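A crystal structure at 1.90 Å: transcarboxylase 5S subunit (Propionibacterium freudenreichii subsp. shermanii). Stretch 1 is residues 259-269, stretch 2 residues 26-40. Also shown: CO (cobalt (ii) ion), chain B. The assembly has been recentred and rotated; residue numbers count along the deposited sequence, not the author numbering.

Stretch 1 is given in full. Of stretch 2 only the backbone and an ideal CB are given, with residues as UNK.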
# COMPACT_ATOMS: atom_id res chain seq x y z
N GLY A 259 0.36 -5.55 0.56
CA GLY A 259 -0.25 -6.64 1.30
C GLY A 259 0.84 -7.40 2.04
O GLY A 259 1.78 -6.79 2.55
N PRO A 260 0.77 -8.74 2.09
CA PRO A 260 1.75 -9.60 2.77
C PRO A 260 3.07 -9.62 1.99
O PRO A 260 4.03 -10.28 2.39
CB PRO A 260 1.11 -10.98 2.78
CG PRO A 260 -0.32 -10.74 2.42
CD PRO A 260 -0.32 -9.55 1.52
N GLY A 261 3.07 -8.92 0.87
CA GLY A 261 4.24 -8.81 0.03
C GLY A 261 5.16 -7.68 0.48
O GLY A 261 5.39 -7.51 1.68
N HIS A 262 5.61 -6.86 -0.47
CA HIS A 262 6.61 -5.82 -0.16
C HIS A 262 6.23 -4.47 -0.76
O HIS A 262 5.27 -4.35 -1.52
CB HIS A 262 7.95 -6.28 -0.74
CG HIS A 262 8.25 -7.72 -0.46
ND1 HIS A 262 7.74 -8.75 -1.23
CD2 HIS A 262 8.96 -8.31 0.54
CE1 HIS A 262 8.12 -9.91 -0.72
NE2 HIS A 262 8.86 -9.67 0.35
N ASN A 263 7.00 -3.45 -0.38
CA ASN A 263 6.81 -2.09 -0.89
C ASN A 263 7.25 -2.11 -2.36
O ASN A 263 8.16 -2.85 -2.73
CB ASN A 263 7.61 -1.11 -0.04
CG ASN A 263 7.15 -1.12 1.42
OD1 ASN A 263 6.01 -0.78 1.72
ND2 ASN A 263 8.02 -1.57 2.32
N PRO A 264 6.57 -1.32 -3.22
CA PRO A 264 6.82 -1.23 -4.66
C PRO A 264 8.15 -0.61 -5.08
O PRO A 264 8.52 0.48 -4.65
CB PRO A 264 5.61 -0.44 -5.19
CG PRO A 264 4.67 -0.30 -4.00
CD PRO A 264 5.58 -0.31 -2.82
N THR A 265 8.85 -1.32 -5.96
CA THR A 265 10.16 -0.89 -6.46
C THR A 265 10.08 0.53 -7.04
O THR A 265 10.85 1.41 -6.67
CB THR A 265 10.66 -1.85 -7.57
OG1 THR A 265 10.84 -3.16 -7.00
CG2 THR A 265 11.97 -1.35 -8.19
N GLU A 266 9.14 0.75 -7.95
CA GLU A 266 9.04 2.07 -8.60
C GLU A 266 8.67 3.16 -7.59
O GLU A 266 9.15 4.28 -7.69
CB GLU A 266 8.02 2.03 -9.72
CG GLU A 266 8.31 0.97 -10.77
CD GLU A 266 7.42 -0.25 -10.61
OE1 GLU A 266 7.50 -0.94 -9.57
OE2 GLU A 266 6.61 -0.50 -11.52
N SER A 267 7.81 2.84 -6.62
CA SER A 267 7.41 3.84 -5.62
C SER A 267 8.63 4.23 -4.78
O SER A 267 8.84 5.41 -4.49
CB SER A 267 6.30 3.29 -4.73
OG SER A 267 5.14 3.02 -5.49
N VAL A 268 9.42 3.25 -4.38
CA VAL A 268 10.61 3.53 -3.56
C VAL A 268 11.61 4.37 -4.37
O VAL A 268 12.22 5.30 -3.85
CB VAL A 268 11.27 2.23 -3.05
CG1 VAL A 268 12.64 2.51 -2.45
CG2 VAL A 268 10.38 1.60 -2.00
N ALA A 269 11.75 4.08 -5.66
CA ALA A 269 12.69 4.87 -6.47
C ALA A 269 12.18 6.29 -6.66
O ALA A 269 12.94 7.26 -6.52
CB ALA A 269 12.92 4.21 -7.84
N UNK A 26 21.14 1.18 -3.12
CA UNK A 26 20.95 0.01 -3.97
C UNK A 26 19.58 -0.61 -3.75
O UNK A 26 19.00 -0.49 -2.67
CB UNK A 26 22.04 -1.03 -3.71
N UNK A 27 19.07 -1.28 -4.77
CA UNK A 27 17.75 -1.93 -4.67
C UNK A 27 17.86 -3.40 -5.07
O UNK A 27 18.45 -3.74 -6.09
CB UNK A 27 16.72 -1.22 -5.55
N UNK A 28 17.28 -4.27 -4.24
CA UNK A 28 17.23 -5.70 -4.54
C UNK A 28 15.79 -6.02 -4.94
O UNK A 28 14.85 -5.69 -4.22
CB UNK A 28 17.69 -6.55 -3.35
N UNK A 29 15.61 -6.64 -6.11
CA UNK A 29 14.28 -6.99 -6.63
C UNK A 29 13.88 -8.38 -6.12
O UNK A 29 14.66 -9.32 -6.19
CB UNK A 29 14.27 -6.95 -8.16
N UNK A 30 12.63 -8.50 -5.67
CA UNK A 30 12.14 -9.75 -5.06
C UNK A 30 11.06 -10.44 -5.88
O UNK A 30 10.54 -11.47 -5.46
CB UNK A 30 11.59 -9.46 -3.66
N UNK A 31 10.71 -9.91 -7.05
CA UNK A 31 9.59 -10.48 -7.82
C UNK A 31 9.77 -11.96 -8.17
O UNK A 31 8.78 -12.69 -8.23
CB UNK A 31 9.40 -9.68 -9.11
N UNK A 32 11.00 -12.42 -8.37
CA UNK A 32 11.21 -13.81 -8.79
C UNK A 32 11.23 -14.80 -7.61
O UNK A 32 11.30 -16.01 -7.84
CB UNK A 32 12.52 -13.92 -9.57
N UNK A 33 11.18 -14.32 -6.38
CA UNK A 33 11.19 -15.27 -5.26
C UNK A 33 10.19 -14.87 -4.18
O UNK A 33 9.08 -15.40 -4.12
CB UNK A 33 12.59 -15.37 -4.66
N UNK A 34 10.54 -13.91 -3.34
CA UNK A 34 9.69 -13.58 -2.19
C UNK A 34 8.34 -12.98 -2.59
O UNK A 34 7.34 -13.21 -1.90
CB UNK A 34 10.43 -12.60 -1.27
N UNK A 35 8.26 -12.23 -3.68
CA UNK A 35 6.97 -11.61 -4.03
C UNK A 35 5.90 -12.67 -4.29
O UNK A 35 4.81 -12.59 -3.73
CB UNK A 35 7.12 -10.72 -5.26
N UNK A 36 6.19 -13.68 -5.11
CA UNK A 36 5.13 -14.67 -5.38
C UNK A 36 5.02 -15.67 -4.23
O UNK A 36 3.97 -16.27 -4.02
CB UNK A 36 5.40 -15.41 -6.69
N UNK A 37 6.09 -15.84 -3.47
CA UNK A 37 6.00 -16.73 -2.30
C UNK A 37 5.01 -16.12 -1.31
O UNK A 37 4.18 -16.82 -0.72
CB UNK A 37 7.37 -16.94 -1.65
N UNK A 38 5.09 -14.81 -1.15
CA UNK A 38 4.27 -14.08 -0.17
C UNK A 38 2.87 -13.77 -0.70
O UNK A 38 1.92 -13.72 0.08
CB UNK A 38 4.97 -12.78 0.23
N UNK A 39 2.72 -13.58 -2.00
CA UNK A 39 1.40 -13.18 -2.52
C UNK A 39 0.62 -14.31 -3.18
O UNK A 39 -0.61 -14.25 -3.23
CB UNK A 39 1.57 -12.05 -3.53
N UNK A 40 1.28 -15.35 -3.69
CA UNK A 40 0.51 -16.39 -4.38
C UNK A 40 1.03 -17.80 -4.11
O UNK A 40 1.12 -18.64 -5.00
CB UNK A 40 0.52 -16.13 -5.89
CO CO B . 10.56 -11.95 3.04

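Position 26 opens a strand with nothing of stretch 1 within reach; it is Gly 26. At position 27 CA-to-CB points toward the helix that begins at Thr 265, and the ideal CB lies 5.4 Å from Thr 265 CG2. That gap, with Val 268 beyond it, invites a branched or long apolar side chain. The residue is Ile 27, whose CD1 packs 4.1 Å from Val 268 CG1. Position 28 points away, and stretch 1 sets no demand there; it is Thr 28.

Position 29 points sideways, yet its ideal CB is 5.2 Å from Thr 265 OG1, a hydroxyl that can donate or accept. A polar chain long enough to turn back would suit: Gln or Glu. Glu 29 holds it, bringing OE1 2.7 Å from Thr 265 OG1, which donates. Glu 29 OE2 caps the following helix, accepting from the backbone N of position 31 at 3.0 Å.

Position 30 points toward the His 262 ring, its ideal CB 4.6 Å from CE1. Leu, Ile or Met could cover an aromatic face here. Leu 30 does so: its CD1 sits 3.5 Å from the centroid of the His 262 ring, 17° off the normal, a CH-pi contact.

Positions 31, 32 and 33 have no contact with stretch 1; they are Val 31, Leu 32 and Arg 33.

Position 34 points toward stretch 1, with its ideal CB 3.6 Å from His 262 CE1 and the cobalt ion nearby. A short metal ligand that can also accept from an imidazole fits, Asp above all. Asp 34 places OD1 2.0 Å from the metal CO and 2.8 Å from His 262 NE2, which donates from the ring edge. One oxygen thus ties the ion to stretch 1, while OD2 accepts from a metal-bound water.

Position 35 points sideways, its ideal CB 4.5 Å from His 262 ND1; a small residue suits, and it is Ala 35. Positions 36 and 37 make no contact and are His 36 and Gln 37.

Position 38 points toward the loop, its ideal CB 3.4 Å from Pro 260 O and 4.0 Å from Gly 261 CA. Such closeness favours a small side chain, Ala or Ser. Ser 38 turns OG back to donate to Asp 34 O at 2.8 Å.

Position 39 starts sideways, so a longer chain, most naturally an apolar one, is needed to reach Pro 260. Leu 39 does, CD2 lying 3.8 Å from Pro 260 CD. Position 40, out of reach, is Met 40, present as selenomethionine.

Stretch 2 (26-40) GITELVLRDAHQSLM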
# COMPACT_ATOMS: atom_id res chain seq x y z
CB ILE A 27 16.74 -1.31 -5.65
CG1 ILE A 27 16.49 0.17 -5.30
CG2 ILE A 27 15.44 -2.14 -5.66
CD1 ILE A 27 15.80 0.39 -4.00
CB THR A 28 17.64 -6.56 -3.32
OG1 THR A 28 19.06 -6.54 -3.20
CG2 THR A 28 17.16 -8.02 -3.47
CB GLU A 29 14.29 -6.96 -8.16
CG GLU A 29 12.95 -7.31 -8.83
CD GLU A 29 11.79 -6.42 -8.38
OE1 GLU A 29 11.86 -5.17 -8.49
OE2 GLU A 29 10.79 -7.00 -7.93
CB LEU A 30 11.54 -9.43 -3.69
CG LEU A 30 12.44 -8.71 -2.68
CD1 LEU A 30 11.59 -8.20 -1.50
CD2 LEU A 30 13.50 -9.70 -2.18
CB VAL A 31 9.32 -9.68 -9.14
CG1 VAL A 31 10.47 -9.85 -10.13
CG2 VAL A 31 8.00 -10.16 -9.78
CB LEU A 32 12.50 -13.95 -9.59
CG LEU A 32 12.56 -13.07 -10.85
CD1 LEU A 32 13.91 -13.28 -11.52
CD2 LEU A 32 11.41 -13.38 -11.81
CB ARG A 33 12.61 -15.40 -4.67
CG ARG A 33 12.83 -16.63 -3.76
CD ARG A 33 12.07 -16.59 -2.45
NE ARG A 33 12.57 -15.53 -1.57
CZ ARG A 33 12.32 -15.45 -0.27
NH1 ARG A 33 11.55 -16.36 0.31
NH2 ARG A 33 12.84 -14.46 0.45
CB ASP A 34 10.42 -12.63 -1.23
CG ASP A 34 9.99 -12.81 0.23
OD1 ASP A 34 10.28 -11.93 1.05
OD2 ASP A 34 9.37 -13.85 0.55
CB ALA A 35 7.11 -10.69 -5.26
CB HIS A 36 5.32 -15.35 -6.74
CG HIS A 36 6.55 -16.18 -6.85
ND1 HIS A 36 6.59 -17.50 -6.45
CD2 HIS A 36 7.78 -15.89 -7.33
CE1 HIS A 36 7.79 -17.99 -6.69
NE2 HIS A 36 8.53 -17.04 -7.22
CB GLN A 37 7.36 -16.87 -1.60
CG GLN A 37 7.28 -17.74 -0.32
CD GLN A 37 8.64 -18.02 0.31
OE1 GLN A 37 9.61 -18.34 -0.39
NE2 GLN A 37 8.72 -17.93 1.63
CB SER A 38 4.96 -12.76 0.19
OG SER A 38 6.26 -13.01 0.71
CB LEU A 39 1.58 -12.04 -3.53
CG LEU A 39 2.05 -10.72 -2.91
CD1 LEU A 39 2.44 -9.74 -3.99
CD2 LEU A 39 0.93 -10.15 -2.03
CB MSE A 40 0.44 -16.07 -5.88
CG MSE A 40 1.74 -15.77 -6.56
SE MSE A 40 1.48 -14.39 -7.94
CE MSE A 40 1.57 -12.83 -6.84
O HOH W 1 9.33 -13.85 3.15
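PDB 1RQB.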